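Local coordinates for GTP-binding protein (Sulfolobus solfataricus P2, PDB 2QTF) that hydrolyses GTP, associates with the 50S ribosomal subunit and may have a role in protein synthesis or ribosome biogenesis, at residues 37-42 and 67-72; 58-63 and 81-86; 221-226 and 346-351; 261-266 and 276-281. All coordinates share one frame; numbering follows the deposited sequence.

Interaction 1: 37-42 and 67-72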
# COMPACT_ATOMS: atom_id res chain seq x y z
N PRO A 37 -16.43 -15.81 -17.16
CA PRO A 37 -17.07 -14.80 -16.35
C PRO A 37 -18.52 -14.62 -16.75
O PRO A 37 -18.89 -14.70 -17.96
CB PRO A 37 -16.23 -13.54 -16.60
CG PRO A 37 -14.91 -14.03 -17.00
CD PRO A 37 -15.20 -15.30 -17.78
N ASN A 38 -19.35 -14.37 -15.74
CA ASN A 38 -20.77 -14.17 -16.02
C ASN A 38 -20.97 -12.78 -16.68
O ASN A 38 -20.47 -11.77 -16.20
CB ASN A 38 -21.57 -14.37 -14.68
CG ASN A 38 -23.03 -14.26 -14.85
OD1 ASN A 38 -23.51 -13.21 -15.19
ND2 ASN A 38 -23.80 -15.34 -14.48
N VAL A 39 -21.76 -12.72 -17.75
CA VAL A 39 -21.88 -11.49 -18.53
C VAL A 39 -22.45 -10.35 -17.73
O VAL A 39 -22.05 -9.18 -17.90
CB VAL A 39 -22.78 -11.69 -19.78
CG1 VAL A 39 -22.77 -10.41 -20.60
CG2 VAL A 39 -22.29 -12.93 -20.63
N LYS A 40 -23.40 -10.67 -16.84
CA LYS A 40 -23.97 -9.67 -15.98
C LYS A 40 -23.19 -9.46 -14.71
O LYS A 40 -22.97 -8.32 -14.32
CB LYS A 40 -25.44 -9.97 -15.63
CG LYS A 40 -26.38 -10.09 -16.85
CD LYS A 40 -27.78 -10.55 -16.39
CE LYS A 40 -28.48 -9.48 -15.42
NZ LYS A 40 -29.88 -9.79 -14.84
N PHE A 41 -22.80 -10.55 -14.03
CA PHE A 41 -22.35 -10.40 -12.65
C PHE A 41 -20.89 -10.67 -12.47
O PHE A 41 -20.37 -10.64 -11.33
CB PHE A 41 -23.14 -11.39 -11.80
CG PHE A 41 -24.64 -11.17 -11.88
CD1 PHE A 41 -25.24 -10.10 -11.21
CD2 PHE A 41 -25.42 -12.04 -12.67
CE1 PHE A 41 -26.70 -9.86 -11.26
CE2 PHE A 41 -26.80 -11.85 -12.75
CZ PHE A 41 -27.47 -10.76 -12.04
N TYR A 42 -20.24 -11.02 -13.56
CA TYR A 42 -18.79 -11.40 -13.52
C TYR A 42 -18.56 -12.71 -12.74
O TYR A 42 -18.16 -13.79 -13.31
CB TYR A 42 -17.89 -10.20 -12.94
CG TYR A 42 -16.43 -10.57 -13.05
CD1 TYR A 42 -15.80 -10.51 -14.30
CD2 TYR A 42 -15.78 -11.16 -12.05
CE1 TYR A 42 -14.50 -10.94 -14.45
CE2 TYR A 42 -14.44 -11.60 -12.15
CZ TYR A 42 -13.84 -11.50 -13.37
OH TYR A 42 -12.57 -11.95 -13.52
N LYS A 67 -15.87 -4.22 -15.86
CA LYS A 67 -16.66 -3.40 -16.76
C LYS A 67 -17.80 -2.73 -16.04
O LYS A 67 -18.35 -3.24 -15.06
CB LYS A 67 -17.25 -4.24 -17.90
CG LYS A 67 -16.17 -4.89 -18.68
CD LYS A 67 -16.79 -5.68 -19.83
CE LYS A 67 -15.76 -6.47 -20.56
NZ LYS A 67 -16.60 -7.42 -21.32
N PRO A 68 -18.23 -1.59 -16.57
CA PRO A 68 -19.34 -0.91 -15.96
C PRO A 68 -20.59 -1.76 -15.76
O PRO A 68 -21.28 -1.62 -14.71
CB PRO A 68 -19.62 0.24 -16.93
CG PRO A 68 -18.14 0.55 -17.49
CD PRO A 68 -17.62 -0.82 -17.72
N ARG A 69 -20.93 -2.59 -16.74
CA ARG A 69 -22.21 -3.31 -16.58
C ARG A 69 -22.06 -4.31 -15.39
O ARG A 69 -23.02 -4.57 -14.67
CB ARG A 69 -22.60 -4.02 -17.88
CG ARG A 69 -21.66 -5.18 -18.17
CD ARG A 69 -22.24 -6.20 -19.23
NE ARG A 69 -21.18 -7.11 -19.69
CZ ARG A 69 -20.19 -6.77 -20.51
NH1 ARG A 69 -20.11 -5.51 -21.00
NH2 ARG A 69 -19.29 -7.69 -20.85
N HIS A 70 -20.83 -4.81 -15.16
CA HIS A 70 -20.59 -5.61 -13.96
C HIS A 70 -20.80 -4.84 -12.68
O HIS A 70 -21.50 -5.31 -11.75
CB HIS A 70 -19.21 -6.18 -13.92
CG HIS A 70 -18.89 -7.08 -15.04
ND1 HIS A 70 -19.80 -7.97 -15.58
CD2 HIS A 70 -17.75 -7.28 -15.70
CE1 HIS A 70 -19.22 -8.69 -16.51
NE2 HIS A 70 -17.98 -8.28 -16.62
N PHE A 71 -20.21 -3.65 -12.57
CA PHE A 71 -20.55 -2.84 -11.37
C PHE A 71 -22.05 -2.63 -11.17
O PHE A 71 -22.55 -2.65 -10.04
CB PHE A 71 -19.90 -1.46 -11.40
CG PHE A 71 -18.47 -1.46 -10.90
CD1 PHE A 71 -18.19 -1.56 -9.53
CD2 PHE A 71 -17.41 -1.35 -11.81
CE1 PHE A 71 -16.85 -1.56 -9.08
CE2 PHE A 71 -16.05 -1.36 -11.36
CZ PHE A 71 -15.79 -1.52 -10.01
N ILE A 72 -22.76 -2.26 -12.24
CA ILE A 72 -24.17 -1.97 -12.08
C ILE A 72 -24.91 -3.16 -11.50
O ILE A 72 -25.68 -2.99 -10.53
CB ILE A 72 -24.85 -1.53 -13.43
CG1 ILE A 72 -24.40 -0.07 -13.77
CG2 ILE A 72 -26.48 -1.55 -13.31
CD1 ILE A 72 -24.13 0.16 -15.28

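Interaction 2: 58-63 and 81-86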
# COMPACT_ATOMS: atom_id res chain seq x y z
N SER A 58 -18.49 -8.31 4.65
CA SER A 58 -18.92 -6.97 4.43
C SER A 58 -18.67 -6.52 3.01
O SER A 58 -19.36 -5.63 2.54
CB SER A 58 -18.30 -5.98 5.42
OG SER A 58 -16.91 -5.93 5.25
N THR A 59 -17.75 -7.17 2.31
CA THR A 59 -17.28 -6.58 1.05
C THR A 59 -16.83 -7.64 0.04
O THR A 59 -16.15 -8.60 0.40
CB THR A 59 -16.04 -5.59 1.31
OG1 THR A 59 -16.46 -4.59 2.27
CG2 THR A 59 -15.44 -4.96 0.01
N LEU A 60 -17.20 -7.41 -1.22
CA LEU A 60 -16.70 -8.28 -2.31
C LEU A 60 -15.52 -7.58 -3.00
O LEU A 60 -15.62 -6.45 -3.34
CB LEU A 60 -17.81 -8.48 -3.34
CG LEU A 60 -17.47 -9.20 -4.63
CD1 LEU A 60 -16.83 -10.56 -4.34
CD2 LEU A 60 -18.79 -9.30 -5.52
N ILE A 61 -14.38 -8.27 -3.13
CA ILE A 61 -13.26 -7.67 -3.81
C ILE A 61 -12.85 -8.56 -4.98
O ILE A 61 -12.61 -9.75 -4.79
CB ILE A 61 -12.03 -7.45 -2.82
CG1 ILE A 61 -12.49 -6.53 -1.66
CG2 ILE A 61 -10.82 -6.80 -3.59
CD1 ILE A 61 -11.43 -6.44 -0.53
N ILE A 62 -12.81 -7.97 -6.17
CA ILE A 62 -12.43 -8.71 -7.38
C ILE A 62 -11.12 -8.14 -7.89
O ILE A 62 -11.01 -6.96 -8.20
CB ILE A 62 -13.57 -8.67 -8.40
CG1 ILE A 62 -14.84 -9.45 -7.82
CG2 ILE A 62 -13.08 -9.30 -9.70
CD1 ILE A 62 -16.12 -9.06 -8.55
N PHE A 63 -10.07 -8.95 -7.89
CA PHE A 63 -8.81 -8.43 -8.31
C PHE A 63 -8.67 -8.44 -9.83
O PHE A 63 -7.88 -9.19 -10.33
CB PHE A 63 -7.65 -9.17 -7.60
CG PHE A 63 -6.38 -8.35 -7.53
CD1 PHE A 63 -6.28 -7.21 -6.72
CD2 PHE A 63 -5.29 -8.69 -8.36
CE1 PHE A 63 -5.06 -6.46 -6.71
CE2 PHE A 63 -4.08 -7.98 -8.33
CZ PHE A 63 -3.95 -6.87 -7.52
N LYS A 81 -23.91 -3.67 0.45
CA LYS A 81 -22.53 -4.15 0.56
C LYS A 81 -21.67 -3.70 -0.65
O LYS A 81 -22.08 -3.73 -1.85
CB LYS A 81 -22.42 -5.73 0.63
CG LYS A 81 -23.01 -6.42 1.83
CD LYS A 81 -22.67 -7.91 1.87
CE LYS A 81 -23.44 -8.49 2.94
NZ LYS A 81 -23.06 -9.90 3.26
N GLU A 82 -20.42 -3.46 -0.35
CA GLU A 82 -19.51 -2.76 -1.23
C GLU A 82 -18.88 -3.78 -2.15
O GLU A 82 -18.57 -4.93 -1.72
CB GLU A 82 -18.42 -2.17 -0.32
CG GLU A 82 -17.25 -1.33 -1.06
CD GLU A 82 -16.94 0.11 -0.40
OE1 GLU A 82 -16.61 1.19 -1.11
OE2 GLU A 82 -17.10 0.15 0.83
N VAL A 83 -18.65 -3.40 -3.40
CA VAL A 83 -17.75 -4.22 -4.26
C VAL A 83 -16.56 -3.29 -4.67
O VAL A 83 -16.78 -2.11 -5.05
CB VAL A 83 -18.50 -4.87 -5.51
CG1 VAL A 83 -19.25 -3.80 -6.39
CG2 VAL A 83 -17.50 -5.49 -6.44
N LEU A 84 -15.34 -3.81 -4.59
CA LEU A 84 -14.15 -3.07 -5.02
C LEU A 84 -13.60 -3.93 -6.13
O LEU A 84 -13.39 -5.11 -5.90
CB LEU A 84 -13.11 -3.04 -3.89
CG LEU A 84 -13.61 -2.27 -2.63
CD1 LEU A 84 -12.48 -2.40 -1.46
CD2 LEU A 84 -13.96 -0.81 -3.02
N ASP A 85 -13.25 -3.32 -7.27
CA ASP A 85 -12.39 -4.03 -8.21
C ASP A 85 -10.92 -3.58 -7.93
O ASP A 85 -10.61 -2.94 -6.90
CB ASP A 85 -12.84 -3.82 -9.68
CG ASP A 85 -12.51 -2.44 -10.25
OD1 ASP A 85 -12.18 -1.52 -9.43
OD2 ASP A 85 -12.64 -2.27 -11.49
N LYS A 86 -10.01 -3.89 -8.86
CA LYS A 86 -8.60 -3.65 -8.52
C LYS A 86 -8.28 -2.15 -8.42
O LYS A 86 -7.49 -1.75 -7.54
CB LYS A 86 -7.67 -4.17 -9.65
CG LYS A 86 -6.19 -3.86 -9.34
CD LYS A 86 -5.34 -4.56 -10.46
CE LYS A 86 -3.87 -4.14 -10.34
NZ LYS A 86 -3.08 -4.21 -11.70

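Interaction 3: 221-226 and 346-351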
# COMPACT_ATOMS: atom_id res chain seq x y z
N ILE A 221 5.76 6.35 19.79
CA ILE A 221 6.25 5.42 20.77
C ILE A 221 7.44 5.97 21.54
O ILE A 221 8.26 6.77 20.98
CB ILE A 221 6.69 4.01 20.19
CG1 ILE A 221 7.73 4.18 19.13
CG2 ILE A 221 5.47 3.29 19.49
CD1 ILE A 221 8.42 2.86 18.84
N PRO A 222 7.56 5.54 22.81
CA PRO A 222 8.71 5.90 23.63
C PRO A 222 9.84 4.89 23.39
O PRO A 222 9.54 3.69 23.31
CB PRO A 222 8.12 5.75 25.05
CG PRO A 222 7.09 4.62 24.98
CD PRO A 222 6.52 4.76 23.54
N ILE A 223 11.06 5.33 23.17
CA ILE A 223 12.17 4.42 23.20
C ILE A 223 13.20 5.06 24.13
O ILE A 223 13.55 6.18 23.93
CB ILE A 223 12.80 4.14 21.81
CG1 ILE A 223 11.74 3.49 20.89
CG2 ILE A 223 13.99 3.15 21.98
CD1 ILE A 223 12.26 3.24 19.29
N ASN A 224 13.56 4.38 25.22
CA ASN A 224 14.33 5.02 26.27
C ASN A 224 13.66 6.31 26.73
O ASN A 224 12.52 6.27 27.11
CB ASN A 224 15.80 5.22 25.83
CG ASN A 224 16.46 3.89 25.47
OD1 ASN A 224 16.17 2.84 26.13
ND2 ASN A 224 17.21 3.85 24.32
N ASN A 225 14.32 7.42 26.60
CA ASN A 225 13.74 8.69 27.03
C ASN A 225 13.28 9.53 25.83
O ASN A 225 13.17 10.72 25.97
CB ASN A 225 14.83 9.47 27.79
CG ASN A 225 16.09 9.69 26.96
OD1 ASN A 225 16.38 8.95 25.99
ND2 ASN A 225 16.87 10.71 27.33
N ARG A 226 13.06 8.94 24.67
CA ARG A 226 12.68 9.75 23.50
C ARG A 226 11.38 9.28 22.96
O ARG A 226 11.08 8.06 22.98
CB ARG A 226 13.70 9.66 22.39
CG ARG A 226 14.92 10.43 22.75
CD ARG A 226 15.86 10.46 21.57
NE ARG A 226 17.19 10.83 22.06
CZ ARG A 226 17.64 12.06 22.09
NH1 ARG A 226 16.87 13.04 21.63
NH2 ARG A 226 18.86 12.32 22.55
N ASP A 346 17.26 -0.30 19.07
CA ASP A 346 18.38 0.51 19.35
C ASP A 346 18.79 1.43 18.15
O ASP A 346 19.24 2.57 18.32
CB ASP A 346 19.57 -0.34 19.66
CG ASP A 346 19.43 -1.07 21.06
OD1 ASP A 346 18.62 -0.56 21.84
OD2 ASP A 346 20.08 -2.12 21.24
N LYS A 347 18.70 0.89 16.95
CA LYS A 347 19.04 1.75 15.78
C LYS A 347 18.02 2.89 15.57
O LYS A 347 18.43 4.00 15.27
CB LYS A 347 19.13 0.94 14.50
CG LYS A 347 20.27 -0.06 14.56
CD LYS A 347 21.60 0.72 14.40
CE LYS A 347 22.81 -0.25 14.63
NZ LYS A 347 23.90 0.62 14.21
N ILE A 348 16.76 2.66 15.82
CA ILE A 348 15.77 3.75 15.79
C ILE A 348 16.01 4.81 16.84
O ILE A 348 16.00 6.02 16.56
CB ILE A 348 14.38 3.17 15.93
CG1 ILE A 348 14.03 2.45 14.58
CG2 ILE A 348 13.37 4.30 16.17
CD1 ILE A 348 12.83 1.57 14.75
N TYR A 349 16.31 4.37 18.06
CA TYR A 349 16.79 5.32 19.07
C TYR A 349 18.03 6.11 18.60
O TYR A 349 18.15 7.34 18.76
CB TYR A 349 17.13 4.59 20.45
CG TYR A 349 17.50 5.62 21.51
CD1 TYR A 349 16.48 6.40 22.13
CD2 TYR A 349 18.80 5.80 21.89
CE1 TYR A 349 16.80 7.36 23.11
CE2 TYR A 349 19.16 6.75 22.88
CZ TYR A 349 18.16 7.51 23.48
OH TYR A 349 18.50 8.44 24.42
N GLN A 350 19.00 5.45 18.04
CA GLN A 350 20.21 6.17 17.68
C GLN A 350 19.91 7.15 16.54
O GLN A 350 20.47 8.23 16.45
CB GLN A 350 21.28 5.23 17.16
CG GLN A 350 22.01 4.26 18.16
CD GLN A 350 22.70 3.05 17.42
OE1 GLN A 350 23.25 3.22 16.29
NE2 GLN A 350 22.64 1.84 18.03
N LEU A 351 19.02 6.76 15.63
CA LEU A 351 18.62 7.68 14.52
C LEU A 351 17.92 8.88 15.13
O LEU A 351 18.17 10.02 14.75
CB LEU A 351 17.68 6.90 13.57
CG LEU A 351 17.01 7.62 12.37
CD1 LEU A 351 18.06 8.40 11.56
CD2 LEU A 351 16.39 6.38 11.54
O HOH W 1 18.82 2.10 22.85
O HOH W 2 19.57 11.19 26.20

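Interaction 4: 261-266 and 276-281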
# COMPACT_ATOMS: atom_id res chain seq x y z
N LEU A 261 13.55 7.62 7.07
CA LEU A 261 12.70 6.51 6.58
C LEU A 261 13.35 5.21 6.95
O LEU A 261 14.64 5.10 7.04
CB LEU A 261 12.64 6.54 5.03
CG LEU A 261 12.04 7.76 4.35
CD1 LEU A 261 12.20 7.68 2.79
CD2 LEU A 261 10.62 8.07 4.80
N ILE A 262 12.51 4.23 7.10
CA ILE A 262 12.96 2.84 7.19
C ILE A 262 12.49 2.21 5.90
O ILE A 262 11.30 2.19 5.66
CB ILE A 262 12.28 2.10 8.38
CG1 ILE A 262 12.75 2.76 9.74
CG2 ILE A 262 12.45 0.52 8.25
CD1 ILE A 262 11.93 2.26 11.05
N LEU A 263 13.45 1.65 5.12
CA LEU A 263 13.15 0.93 3.89
C LEU A 263 13.22 -0.53 4.12
O LEU A 263 14.25 -1.11 4.52
CB LEU A 263 14.15 1.27 2.76
CG LEU A 263 14.02 0.49 1.46
CD1 LEU A 263 12.72 0.87 0.69
CD2 LEU A 263 15.27 0.91 0.53
N VAL A 264 12.09 -1.14 3.87
CA VAL A 264 11.91 -2.55 4.18
C VAL A 264 12.10 -3.37 2.91
O VAL A 264 11.52 -3.02 1.85
CB VAL A 264 10.51 -2.88 4.83
CG1 VAL A 264 10.44 -4.28 5.36
CG2 VAL A 264 10.11 -1.91 6.00
N ILE A 265 12.90 -4.42 3.00
CA ILE A 265 13.30 -5.25 1.77
C ILE A 265 13.10 -6.69 2.10
O ILE A 265 13.57 -7.16 3.18
CB ILE A 265 14.79 -5.03 1.36
CG1 ILE A 265 15.05 -3.53 1.17
CG2 ILE A 265 15.09 -5.79 0.03
CD1 ILE A 265 14.29 -2.90 -0.18
N ASP A 266 12.32 -7.39 1.26
CA ASP A 266 12.17 -8.82 1.41
C ASP A 266 13.49 -9.63 1.24
O ASP A 266 13.89 -9.85 0.10
CB ASP A 266 11.04 -9.32 0.49
CG ASP A 266 10.67 -10.77 0.72
OD1 ASP A 266 11.43 -11.54 1.40
OD2 ASP A 266 9.62 -11.12 0.21
N GLU A 276 17.21 -5.65 -8.18
CA GLU A 276 16.14 -4.93 -8.92
C GLU A 276 15.23 -4.22 -7.92
O GLU A 276 14.83 -3.09 -8.14
CB GLU A 276 15.25 -5.94 -9.69
CG GLU A 276 15.97 -6.70 -10.87
CD GLU A 276 14.97 -7.72 -11.56
OE1 GLU A 276 13.73 -7.45 -11.43
OE2 GLU A 276 15.40 -8.78 -12.21
N THR A 277 14.84 -4.90 -6.86
CA THR A 277 13.92 -4.23 -5.86
C THR A 277 14.56 -2.97 -5.24
O THR A 277 13.95 -1.90 -5.08
CB THR A 277 13.47 -5.27 -4.81
OG1 THR A 277 12.88 -6.33 -5.53
CG2 THR A 277 12.36 -4.72 -3.91
N LEU A 278 15.82 -3.10 -4.88
CA LEU A 278 16.59 -1.95 -4.38
C LEU A 278 16.77 -0.92 -5.39
O LEU A 278 16.62 0.24 -5.12
CB LEU A 278 17.99 -2.39 -3.84
CG LEU A 278 18.12 -3.05 -2.46
CD1 LEU A 278 19.55 -3.46 -2.35
CD2 LEU A 278 17.88 -2.01 -1.33
N GLN A 279 17.15 -1.31 -6.60
CA GLN A 279 17.26 -0.24 -7.60
C GLN A 279 15.92 0.46 -7.84
O GLN A 279 15.92 1.67 -7.90
CB GLN A 279 17.88 -0.76 -8.95
CG GLN A 279 19.38 -1.05 -8.86
CD GLN A 279 19.80 -1.97 -9.97
OE1 GLN A 279 18.95 -2.70 -10.54
NE2 GLN A 279 21.14 -1.99 -10.26
N SER A 280 14.81 -0.24 -7.94
CA SER A 280 13.51 0.52 -8.08
C SER A 280 13.15 1.30 -6.86
O SER A 280 12.55 2.35 -6.98
CB SER A 280 12.23 -0.37 -8.33
OG SER A 280 12.58 -1.38 -9.27
N SER A 281 13.35 0.72 -5.66
CA SER A 281 12.96 1.46 -4.39
C SER A 281 13.63 2.81 -4.39
O SER A 281 12.99 3.86 -4.13
CB SER A 281 13.38 0.66 -3.13
OG SER A 281 12.68 -0.56 -3.10

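Interaction 1: 37-42 and 67-72
An Asx motif in the loop between strand 25-31 and helix 45-52 meets the first turn of helix 68-78 in the N-terminal domain of this HflX GTPase. Asn38 OD1 accepts from the backbone N of Phe41 at 3.0 Å, the donor standing above the carbonyl plane, and takes a weak bond from Lys40 N. Main-chain bonds in both directions between Asn38 and Tyr42 close the loop, whose Val39 and Lys40 carbonyls face the helix.

Two side chains of the helix use those carbonyls. The extended chain of Arg69, its CG in the crowded position between backbone N and carbonyl carbon, brings NE to Val39 O at 2.9 Å; the acceptor lies in the guanidinium plane, but the bond is bent, with 140° at the hydrogen. His70 ND1 gives a weak but straight bond to Lys40 O, 3.4 Å long, at the edge of the imidazole.

The face of the same imidazole meets Tyr42. With CG anti to the backbone N, Tyr42 directs its ring edge to that face, a T-shaped pair with planes at 70° and centroids 5.5 Å apart. The Tyr42 side chain also touches Leu33 and Pro34. The imidazole is thus held at its edge by a carbonyl and over one face by a methylene: Tyr42 CB stands 3.9 Å from the centroid of the His70 ring, almost on its normal.

Interaction 2: 58-63 and 81-86
Three backbone hydrogen bonds tie strand 59-62 to strand 82-84 in parallel register. Leu60 uses both its polar backbone atoms, its N donating to Glu82 O and its O accepting from Leu84 N, each at 2.9 Å; Leu84 O then receives Ile62 N at the same length. All three donors lie nearly along the C=O axis of their acceptor. CA-H...O contacts run beside them, among them Val83 CA to Leu60 O at 3.2 Å.

The strands are consecutive in a beta-alpha-beta unit whose crossover is helix 68-78, and strand 82-84 forms one border of the four-stranded parallel sheet. Paired apolar side chains lie side by side and point the same way. On the face packed against the helix, Leu60 CD2 meets Val83 CG2 at 4.1 Å, and Ile74 of the helix touches both residues. On the opposite face, Ile61 CG1 lies 4.1 Å from Leu84 CD1, and Tyr25 touches both.

Beyond the strand ends, the extended Lys86 chain crosses the Phe63 ring obliquely. Lys86 CD stands 4.2 Å from the centroid of the Phe63 ring, over one face but toward the rim, while NZ bonds to Gly239 O. An alanine here removes those methylenes and the ammonium, and would probably leave the ring less firmly held and loosen the link to Gly239. Asp85, the N-cap of helix 86-97, binds Leu88 N through OD1 and Tyr114 OH through OD2.

Interaction 3: 221-226 and 346-351
Tyr349 has CG anti to its backbone N (chi1 -175°), which carries the phenol away from helix 341-355 and across the turn at 223-226. Asn224, with CG anti to its carbonyl carbon, holds its amide above that ring, whereas Asn225 takes the crowded position, CG between backbone N and carbonyl carbon, and so brings OD1 to the phenol tip.

The amide of Asn224 stands on end over the phenol, the two planes 80° apart. Its ND2 lies over the centre of one face, 3.3 Å from Tyr349 CG, and donates to a water that in turn donates to Asp346 OD1. OD1 of the same amide accepts a hydrogen bond from Arg345 NH2, so both ends of the group are fixed. At the rim of the phenol, Tyr349 OH donates to Asn225 OD1 at 2.7 Å, in the carbonyl plane and on a lone pair.

The turn is a type II' beta turn, closing the hairpin of strands 218-223 and 226-232 at the border of the G-domain sheet. Its ends are joined by bonds in both directions between the backbones of Ile223 and Arg226. Arg226 passes its extended chain alongside Tyr349 CE1, with CD 3.6 Å from that atom.

Beneath the polar layer, Ile223 CG2 lies 3.8 Å from Tyr349 CB. The other branch of Ile223 is tighter: CD1 reaches Ile348 CG2 at 3.5 Å, closer than usual van der Waals contact, with the two side chains crossing at about a right angle. Ile228 of strand 226-232 touches both isoleucines.

Interaction 4: 261-266 and 276-281
Leu263 and Ile265, two residues apart on strand 261-266, direct their side chains at Leu278 and Ser281 of helix 276-281. Ile265 CD1 meets Leu278 CD2 at 3.9 Å, the two side chains crossing at about a right angle. Leu278 CD2 also has a looser contact with Leu263 CD2, at 4.3 Å. Both branches of Leu263 reach Ser281 CB, CD1 the nearer at 3.9 Å.

Torsions set these meetings. Leu263 has CG anti to its backbone N, while Ile265 has CG1 anti to its carbonyl carbon and bends again at chi2 (-70°), folding CD1 into the angle between Leu278 and Ser281. The hydroxyl of Ser281 turns back on its own helix and donates to Thr277 O at 2.7 Å. That carbonyl also accepts from Ser281 N, so two bonds grip it and the buried hydroxyl is satisfied without a partner on the strand. Replacing Ser281 by a leucine would probably crowd Leu263 and Ile265, and it removes the hydroxyl that bonds to Thr277 O.

Farther out, Leu263 touches the residues of the probable P-loop, and the side chain of Tyr187, inferred to bind GTP, is about 4 Å from that of Ser281. Strand and helix segments run nearly antiparallel, at 156° with axes 9.6 Å apart, as the first two elements of a beta-alpha-beta unit completed by strand 295-300. Leu278 also packs against helix 309-323, while the strand lies in the sheet between 181-185 and 295-300.

Overall arrangement
The four contacts fall into two pairs, one in each of two domains, on opposite sides of the chain's centre. Interactions 1 and 2 belong to the N-terminal domain, with centres 13 Å apart; their segments alternate along the chain, and interaction 1 uses helix 68-78, the crossover that connects the two strands of interaction 2. They touch where Tyr42 packs on Ile62 and Phe71 on Val83 and Asp85. Interactions 3 and 4, with centres 23 Å apart, reach the same mixed sheet of the G domain, and 261-266/276-281 is nested within the span closed by 221-226/346-351. Ile348 joins them by packing on Ile262. Interaction 4 lies beside the inferred nucleotide site, whereas interaction 1 is away from the annotated sites.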